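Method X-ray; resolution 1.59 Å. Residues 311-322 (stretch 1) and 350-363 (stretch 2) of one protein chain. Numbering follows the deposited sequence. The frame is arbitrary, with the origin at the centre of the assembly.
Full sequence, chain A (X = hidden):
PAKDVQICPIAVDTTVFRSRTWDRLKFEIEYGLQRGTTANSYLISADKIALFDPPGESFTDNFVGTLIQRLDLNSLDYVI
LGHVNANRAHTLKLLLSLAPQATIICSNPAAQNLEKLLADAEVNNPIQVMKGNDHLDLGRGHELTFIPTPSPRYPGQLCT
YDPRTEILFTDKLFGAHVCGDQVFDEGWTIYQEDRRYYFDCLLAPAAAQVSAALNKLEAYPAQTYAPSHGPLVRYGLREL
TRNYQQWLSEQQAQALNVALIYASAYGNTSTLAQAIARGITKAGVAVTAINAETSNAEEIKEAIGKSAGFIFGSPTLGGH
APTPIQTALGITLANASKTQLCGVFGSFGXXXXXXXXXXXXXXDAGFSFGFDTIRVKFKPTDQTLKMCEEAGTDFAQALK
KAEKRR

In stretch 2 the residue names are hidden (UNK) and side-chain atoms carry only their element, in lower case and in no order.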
ATOM      1  N   ILE A 311     -13.206 -10.034 -10.262  1.00 23.45           N
ATOM      2  CA  ILE A 311     -13.995  -8.862  -9.905  1.00 20.80           C
ATOM      3  C   ILE A 311     -13.347  -7.614 -10.490  1.00 24.90           C
ATOM      4  O   ILE A 311     -12.142  -7.427 -10.343  1.00 27.83           O
ATOM      5  CB  ILE A 311     -14.100  -8.713  -8.379  1.00 21.44           C
ATOM      6  CG1 ILE A 311     -14.698  -9.984  -7.750  1.00 24.00           C
ATOM      7  CG2 ILE A 311     -14.901  -7.473  -8.012  1.00 24.32           C
ATOM      8  CD1 ILE A 311     -14.796  -9.952  -6.222  1.00 25.31           C
ATOM      9  N   PHE A 312     -14.131  -6.772 -11.160  1.00 23.84           N
ATOM     10  CA  PHE A 312     -13.635  -5.500 -11.700  1.00 24.37           C
ATOM     11  C   PHE A 312     -14.139  -4.314 -10.880  1.00 26.47           C
ATOM     12  O   PHE A 312     -15.331  -4.239 -10.549  1.00 26.48           O
ATOM     13  CB  PHE A 312     -14.059  -5.311 -13.163  1.00 23.35           C
ATOM     14  CG  PHE A 312     -13.073  -5.860 -14.182  1.00 27.51           C
ATOM     15  CD1 PHE A 312     -12.464  -5.013 -15.105  1.00 28.20           C
ATOM     16  CD2 PHE A 312     -12.783  -7.218 -14.244  1.00 26.07           C
ATOM     17  CE1 PHE A 312     -11.579  -5.508 -16.060  1.00 27.00           C
ATOM     18  CE2 PHE A 312     -11.895  -7.718 -15.197  1.00 25.37           C
ATOM     19  CZ  PHE A 312     -11.290  -6.860 -16.102  1.00 24.73           C
ATOM     20  N   GLY A 313     -13.230  -3.392 -10.563  1.00 22.43           N
ATOM     21  CA  GLY A 313     -13.573  -2.161  -9.870  1.00 22.14           C
ATOM     22  C   GLY A 313     -13.094  -0.979 -10.693  1.00 27.60           C
ATOM     23  O   GLY A 313     -11.924  -0.915 -11.079  1.00 25.43           O
ATOM     24  N   SER A 314     -13.985  -0.033 -10.971  1.00 26.79           N
ATOM     25  CA  SER A 314     -13.618   1.067 -11.860  1.00 26.15           C
ATOM     26  C   SER A 314     -14.316   2.371 -11.502  1.00 28.78           C
ATOM     27  O   SER A 314     -15.505   2.379 -11.194  1.00 28.49           O
ATOM     28  CB  SER A 314     -13.933   0.693 -13.321  1.00 25.96           C
ATOM     29  OG  SER A 314     -13.638   1.755 -14.211  1.00 24.96           O
ATOM     30  N   PRO A 315     -13.571   3.486 -11.549  1.00 33.27           N
ATOM     31  CA  PRO A 315     -14.201   4.806 -11.539  1.00 27.32           C
ATOM     32  C   PRO A 315     -14.730   5.136 -12.934  1.00 29.57           C
ATOM     33  O   PRO A 315     -14.544   4.351 -13.873  1.00 29.70           O
ATOM     34  CB  PRO A 315     -13.054   5.735 -11.156  1.00 26.33           C
ATOM     35  CG  PRO A 315     -11.854   5.077 -11.792  1.00 29.64           C
ATOM     36  CD  PRO A 315     -12.101   3.577 -11.661  1.00 30.64           C
ATOM     37  N   THR A 316     -15.373   6.288 -13.072  1.00 28.39           N
ATOM     38  CA  THR A 316     -15.805   6.754 -14.380  1.00 32.87           C
ATOM     39  C   THR A 316     -15.146   8.094 -14.684  1.00 40.86           C
ATOM     40  O   THR A 316     -15.237   9.039 -13.894  1.00 41.07           O
ATOM     41  CB  THR A 316     -17.327   6.881 -14.455  1.00 35.69           C
ATOM     42  OG1 THR A 316     -17.916   5.601 -14.191  1.00 33.48           O
ATOM     43  CG2 THR A 316     -17.752   7.366 -15.844  1.00 37.70           C
ATOM     44  N   LEU A 317     -14.457   8.160 -15.817  1.00 40.31           N
ATOM     45  CA  LEU A 317     -13.698   9.349 -16.180  1.00 49.97           C
ATOM     46  C   LEU A 317     -14.160   9.842 -17.541  1.00 54.16           C
ATOM     47  O   LEU A 317     -13.890   9.210 -18.563  1.00 55.80           O
ATOM     48  CB  LEU A 317     -12.191   9.058 -16.190  1.00 50.05           C
ATOM     49  CG  LEU A 317     -11.610   8.477 -14.894  1.00 62.03           C
ATOM     50  CD1 LEU A 317     -10.124   8.165 -15.045  1.00 67.78           C
ATOM     51  CD2 LEU A 317     -11.848   9.397 -13.699  1.00 61.23           C
ATOM     52  N   GLY A 318     -14.868  10.966 -17.546  1.00 54.53           N
ATOM     53  CA  GLY A 318     -15.452  11.484 -18.768  1.00 49.89           C
ATOM     54  C   GLY A 318     -16.444  10.520 -19.388  1.00 46.75           C
ATOM     55  O   GLY A 318     -16.455  10.319 -20.601  1.00 53.85           O
ATOM     56  N   GLY A 319     -17.278   9.911 -18.552  1.00 46.14           N
ATOM     57  CA  GLY A 319     -18.300   8.995 -19.029  1.00 40.54           C
ATOM     58  C   GLY A 319     -17.807   7.607 -19.393  1.00 44.32           C
ATOM     59  O   GLY A 319     -18.590   6.764 -19.834  1.00 45.42           O
ATOM     60  N   HIS A 320     -16.515   7.353 -19.202  1.00 44.51           N
ATOM     61  CA  HIS A 320     -15.939   6.073 -19.598  1.00 41.14           C
ATOM     62  C   HIS A 320     -15.052   5.480 -18.523  1.00 37.40           C
ATOM     63  O   HIS A 320     -14.546   6.192 -17.650  1.00 35.26           O
ATOM     64  CB  HIS A 320     -15.121   6.216 -20.884  1.00 46.45           C
ATOM     65  CG  HIS A 320     -15.924   6.645 -22.072  1.00 51.74           C
ATOM     66  ND1 HIS A 320     -15.965   7.953 -22.510  1.00 50.46           N
ATOM     67  CD2 HIS A 320     -16.716   5.940 -22.916  1.00 52.57           C
ATOM     68  CE1 HIS A 320     -16.745   8.034 -23.573  1.00 54.90           C
ATOM     69  NE2 HIS A 320     -17.215   6.827 -23.839  1.00 53.41           N
ATOM     70  N   ALA A 321     -14.867   4.166 -18.597  1.00 34.06           N
ATOM     71  CA  ALA A 321     -13.850   3.507 -17.795  1.00 30.97           C
ATOM     72  C   ALA A 321     -12.471   4.048 -18.192  1.00 29.05           C
ATOM     73  O   ALA A 321     -12.258   4.455 -19.338  1.00 26.76           O
ATOM     74  CB  ALA A 321     -13.916   1.999 -17.984  1.00 23.98           C
ATOM     75  N   PRO A 322     -11.535   4.071 -17.236  1.00 27.82           N
ATOM     76  CA  PRO A 322     -10.144   4.379 -17.567  1.00 30.03           C
ATOM     77  C   PRO A 322      -9.609   3.381 -18.581  1.00 29.44           C
ATOM     78  O   PRO A 322      -9.999   2.207 -18.546  1.00 28.12           O
ATOM     79  CB  PRO A 322      -9.420   4.235 -16.224  1.00 29.86           C
ATOM     80  CG  PRO A 322     -10.496   4.420 -15.200  1.00 33.02           C
ATOM     81  CD  PRO A 322     -11.719   3.804 -15.804  1.00 29.36           C
ATOM     82  N   UNK A 350     -21.346  11.922 -10.440  1.00 76.69           N
ATOM     83  CA  UNK A 350     -22.738  11.980 -10.843  1.00 91.32           C
ATOM     84  C   UNK A 350     -23.010  11.058 -12.028  1.00 90.54           C
ATOM     85  O   UNK A 350     -24.161  10.857 -12.418  1.00 98.62           O
ATOM     86  c   UNK A 350     -23.140  13.424 -11.160  1.00 97.80           C
ATOM     87  c   UNK A 350     -20.059  17.846 -11.190  1.00 78.02           C
ATOM     88  c   UNK A 350     -21.534  13.989 -13.099  1.00100.65           C
ATOM     89  n   UNK A 350     -20.640  14.982 -13.433  1.00 97.86           N
ATOM     90  c   UNK A 350     -21.685  16.281 -10.292  1.00 78.54           C
ATOM     91  c   UNK A 350     -20.951  17.450 -10.182  1.00 79.05           C
ATOM     92  c   UNK A 350     -19.879  17.096 -12.318  1.00 81.02           C
ATOM     93  c   UNK A 350     -22.094  14.251 -11.878  1.00 97.71           C
ATOM     94  c   UNK A 350     -21.523  15.493 -11.435  1.00 88.01           C
ATOM     95  c   UNK A 350     -20.618  15.917 -12.430  1.00 89.35           C
ATOM     96  N   UNK A 351     -21.948  10.484 -12.585  1.00 76.35           N
ATOM     97  CA  UNK A 351     -22.092   9.523 -13.671  1.00 67.32           C
ATOM     98  C   UNK A 351     -21.302   8.250 -13.366  1.00 55.73           C
ATOM     99  O   UNK A 351     -20.128   8.315 -12.992  1.00 49.38           O
ATOM    100  o   UNK A 351     -20.220  10.232 -15.049  1.00 68.91           O
ATOM    101  c   UNK A 351     -21.633  10.137 -14.994  1.00 66.87           C
ATOM    102  N   UNK A 352     -21.947   7.097 -13.517  1.00 49.88           N
ATOM    103  CA  UNK A 352     -21.303   5.821 -13.250  1.00 43.77           C
ATOM    104  C   UNK A 352     -21.348   4.859 -14.426  1.00 40.60           C
ATOM    105  O   UNK A 352     -21.587   3.663 -14.258  1.00 39.52           O
ATOM    106  N   UNK A 353     -21.104   5.385 -15.620  1.00 38.38           N
ATOM    107  CA  UNK A 353     -21.225   4.611 -16.852  1.00 35.55           C
ATOM    108  C   UNK A 353     -20.207   3.479 -16.962  1.00 34.32           C
ATOM    109  O   UNK A 353     -20.477   2.472 -17.603  1.00 35.99           O
ATOM    110  c   UNK A 353     -22.186   7.762 -17.458  1.00 69.60           C
ATOM    111  c   UNK A 353     -21.094   5.529 -18.065  1.00 42.02           C
ATOM    112  o   UNK A 353     -23.109   8.602 -17.570  1.00 70.37           O
ATOM    113  o   UNK A 353     -21.190   7.938 -16.720  1.00 71.88           O
ATOM    114  c   UNK A 353     -22.283   6.471 -18.267  1.00 58.50           C
ATOM    115  N   UNK A 354     -19.039   3.637 -16.345  1.00 34.05           N
ATOM    116  CA  UNK A 354     -18.027   2.577 -16.377  1.00 31.02           C
ATOM    117  C   UNK A 354     -18.561   1.288 -15.740  1.00 29.77           C
ATOM    118  O   UNK A 354     -18.325   0.184 -16.241  1.00 32.05           O
ATOM    119  c   UNK A 354     -16.751   3.037 -15.681  1.00 26.42           C
ATOM    120  N   UNK A 355     -19.302   1.436 -14.646  1.00 29.32           N
ATOM    121  CA  UNK A 355     -19.873   0.295 -13.936  1.00 28.77           C
ATOM    122  C   UNK A 355     -20.955  -0.388 -14.779  1.00 33.38           C
ATOM    123  O   UNK A 355     -20.990  -1.622 -14.890  1.00 27.38           O
ATOM    124  c   UNK A 355     -20.451   0.731 -12.578  1.00 29.20           C
ATOM    125  c   UNK A 355     -21.170  -0.428 -11.901  1.00 29.67           C
ATOM    126  c   UNK A 355     -19.800   1.921 -10.413  1.00 33.95           C
ATOM    127  c   UNK A 355     -19.327   1.275 -11.692  1.00 30.15           C
ATOM    128  N   UNK A 356     -21.827   0.417 -15.383  1.00 37.98           N
ATOM    129  CA  UNK A 356     -22.850  -0.117 -16.277  1.00 37.68           C
ATOM    130  C   UNK A 356     -22.199  -0.866 -17.449  1.00 37.72           C
ATOM    131  O   UNK A 356     -22.612  -1.980 -17.792  1.00 34.83           O
ATOM    132  o   UNK A 356     -24.876   2.903 -15.905  1.00 51.04           O
ATOM    133  c   UNK A 356     -23.759   0.999 -16.799  1.00 40.62           C
ATOM    134  c   UNK A 356     -24.503   1.730 -15.685  1.00 48.66           C
ATOM    135  o   UNK A 356     -24.719   1.138 -14.600  1.00 48.12           O
ATOM    136  N   UNK A 357     -21.175  -0.260 -18.049  1.00 32.19           N
ATOM    137  CA  UNK A 357     -20.486  -0.866 -19.185  1.00 30.74           C
ATOM    138  C   UNK A 357     -19.949  -2.253 -18.815  1.00 32.23           C
ATOM    139  O   UNK A 357     -20.203  -3.240 -19.509  1.00 31.69           O
ATOM    140  c   UNK A 357     -16.139  -0.661 -19.672  1.00 26.66           C
ATOM    141  s   UNK A 357     -17.325  -1.645 -20.601  1.00 34.67           S
ATOM    142  c   UNK A 357     -18.635  -0.440 -20.924  1.00 33.19           C
ATOM    143  c   UNK A 357     -19.352   0.044 -19.667  1.00 32.10           C
ATOM    144  N   UNK A 358     -19.217  -2.326 -17.708  1.00 29.44           N
ATOM    145  CA  UNK A 358     -18.653  -3.592 -17.253  1.00 29.19           C
ATOM    146  C   UNK A 358     -19.727  -4.646 -16.935  1.00 31.47           C
ATOM    147  O   UNK A 358     -19.606  -5.811 -17.333  1.00 30.88           O
ATOM    148  c   UNK A 358     -16.445  -2.640 -16.280  1.00 27.21           C
ATOM    149  c   UNK A 358     -17.771  -3.360 -16.028  1.00 27.75           C
ATOM    150  c   UNK A 358     -15.760  -2.346 -14.958  1.00 24.97           C
ATOM    151  c   UNK A 358     -15.545  -3.471 -17.191  1.00 26.83           C
ATOM    152  N   UNK A 359     -20.768  -4.242 -16.216  1.00 27.61           N
ATOM    153  CA  UNK A 359     -21.827  -5.172 -15.855  1.00 28.04           C
ATOM    154  C   UNK A 359     -22.443  -5.773 -17.118  1.00 34.50           C
ATOM    155  O   UNK A 359     -22.624  -6.986 -17.225  1.00 36.83           O
ATOM    156  c   UNK A 359     -24.081  -5.328 -14.613  1.00 44.15           C
ATOM    157  c   UNK A 359     -25.017  -4.615 -13.650  1.00 46.80           C
ATOM    158  o   UNK A 359     -25.457  -3.491 -13.968  1.00 47.15           O
ATOM    159  c   UNK A 359     -22.889  -4.461 -15.013  1.00 33.98           C
ATOM    160  o   UNK A 359     -25.301  -5.177 -12.572  1.00 49.55           O
ATOM    161  N   UNK A 360     -22.736  -4.907 -18.082  1.00 36.41           N
ATOM    162  CA  UNK A 360     -23.337  -5.315 -19.347  1.00 37.85           C
ATOM    163  C   UNK A 360     -22.463  -6.242 -20.165  1.00 36.88           C
ATOM    164  O   UNK A 360     -22.953  -7.220 -20.736  1.00 36.24           O
ATOM    165  o   UNK A 360     -25.794  -4.025 -19.146  1.00 45.03           O
ATOM    166  c   UNK A 360     -23.668  -4.092 -20.189  1.00 39.08           C
ATOM    167  n   UNK A 360     -24.982  -2.097 -19.966  1.00 45.46           N
ATOM    168  c   UNK A 360     -24.906  -3.398 -19.724  1.00 43.35           C
ATOM    169  N   UNK A 361     -21.174  -5.923 -20.240  1.00 34.47           N
ATOM    170  CA  UNK A 361     -20.252  -6.719 -21.039  1.00 34.89           C
ATOM    171  C   UNK A 361     -20.089  -8.115 -20.444  1.00 34.01           C
ATOM    172  O   UNK A 361     -20.073  -9.109 -21.171  1.00 33.33           O
ATOM    173  c   UNK A 361     -20.033  -4.265 -22.553  1.00 47.47           C
ATOM    174  n   UNK A 361     -21.172  -2.517 -23.888  1.00 56.89           N
ATOM    175  c   UNK A 361     -18.896  -6.012 -21.168  1.00 32.27           C
ATOM    176  c   UNK A 361     -20.087  -3.548 -23.887  1.00 52.99           C
ATOM    177  c   UNK A 361     -18.798  -5.131 -22.410  1.00 34.74           C
ATOM    178  N   UNK A 362     -19.998  -8.196 -19.123  1.00 32.63           N
ATOM    179  CA  UNK A 362     -19.849  -9.486 -18.471  1.00 34.31           C
ATOM    180  C   UNK A 362     -21.154 -10.286 -18.548  1.00 38.59           C
ATOM    181  O   UNK A 362     -21.128 -11.504 -18.758  1.00 37.53           O
ATOM    182  c   UNK A 362     -16.233  -7.433 -16.014  1.00 28.28           C
ATOM    183  c   UNK A 362     -15.267  -8.078 -16.757  1.00 26.15           C
ATOM    184  c   UNK A 362     -17.562  -7.831 -16.094  1.00 29.54           C
ATOM    185  c   UNK A 362     -19.380  -9.303 -17.024  1.00 31.78           C
ATOM    186  c   UNK A 362     -17.939  -8.880 -16.917  1.00 31.02           C
ATOM    187  c   UNK A 362     -16.960  -9.521 -17.668  1.00 32.11           C
ATOM    188  c   UNK A 362     -15.625  -9.127 -17.587  1.00 29.96           C
ATOM    189  N   UNK A 363     -22.291  -9.609 -18.417  1.00 34.95           N
ATOM    190  CA  UNK A 363     -23.567 -10.307 -18.560  1.00 36.15           C
ATOM    191  C   UNK A 363     -23.738 -10.849 -19.982  1.00 35.60           C
ATOM    192  O   UNK A 363     -24.095 -12.011 -20.161  1.00 38.33           O
ATOM    193  n   UNK A 363     -26.940  -5.732 -17.331  1.00 71.20           N
ATOM    194  n   UNK A 363     -27.037  -7.367 -15.715  1.00 64.71           N
ATOM    195  c   UNK A 363     -26.088 -10.135 -18.330  1.00 45.66           C
ATOM    196  n   UNK A 363     -27.133  -7.938 -17.948  1.00 64.74           N
ATOM    197  c   UNK A 363     -24.747  -9.410 -18.199  1.00 34.07           C
ATOM    198  c   UNK A 363     -27.234  -9.369 -17.690  1.00 55.55           C
ATOM    199  c   UNK A 363     -27.034  -7.014 -16.997  1.00 67.93           C
TER
HETATM  200  O   HOH W   1     -17.783  10.041 -12.135  1.00 54.35           O
HETATM  201  O   HOH W   2     -17.157  11.192 -15.840  1.00 62.90           O

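Position 350 carries one carbon followed by fused five- and six-membered rings holding eight carbons and one nitrogen, an indole. This is Trp350, whose side chain does not reach stretch 1.

Position 351 has one carbon and one oxygen, hence Ser351; its backbone O lies 3.5 Å from Thr316 CB. Water 1 donates to Ser351 O (3.0 Å) and Thr316 O (3.3 Å), although the acceptors in reach outnumber its protons.

Position 352 has no side-chain atoms and is Gly352, the N-cap of the helix that follows.

At 353, three carbons in a row end in two oxygens, a carboxylate one methylene longer than aspartate: Glu353. Its CB packs 3.3 Å from Gly319 O.

Position 354 shows a single carbon, Ala354. That CB sits 3.1 Å from Pro315 O, 3.2 Å from Thr316 OG1, 3.7 Å from Ser314 OG and 3.8 Å from Ala321 CB, so the methyl is packed against several residues of the loop, Ser314, Pro315, Thr316 and Ala321 among them.

Four carbons forked at the first, one arm two carbons long, identify 355 as Ile355; CG1 comes within 4.0 Å of Ser314 O.

Two carbons, the second bearing two oxygens, make 356 Asp356, out of reach of stretch 1.

The unbranched run of two carbons, sulfur and carbon at 357 is diagnostic of Met357, whose CE meets Ala321 CB at 3.9 Å.

Position 358 has four carbons forked at the second: Leu358. Its CD1 lies 3.9 Å from both Phe312 CB and Ser314 CB.

The next three side chains do not reach stretch 1. Position 359, three carbons ending in two oxygens, is Glu359. At 360, two carbons with one oxygen and one nitrogen on the second give Asn360. Four carbons in a row ending in nitrogen make 361 Lys361.

Position 362 is one carbon and a six-carbon ring with no further atom, Phe362. Its CZ is 3.6 Å from Phe312 CD2; the edge of this ring meets the face of Phe312, with centroids 5.2 Å apart and planes at 60°.

Three carbons, a nitrogen and a carbon with two more nitrogens make 363 Arg363, also remote.

The contact combines one polar anchor with an apolar flank. Ala354 N donates to Thr316 OG1 at 3.1 Å and 151°, a bond available because a helix's first turn leaves amides without intrahelical partners. Glu353 N, 3.5 Å from the same OG1, has too poor an angle to bond. Further along the helix, Leu358 and Phe362, one turn apart, pack against Phe312. Together the stretches bury 523 Å².

Stretch 2, residues 350-363: WSGEAIDMLENKFR
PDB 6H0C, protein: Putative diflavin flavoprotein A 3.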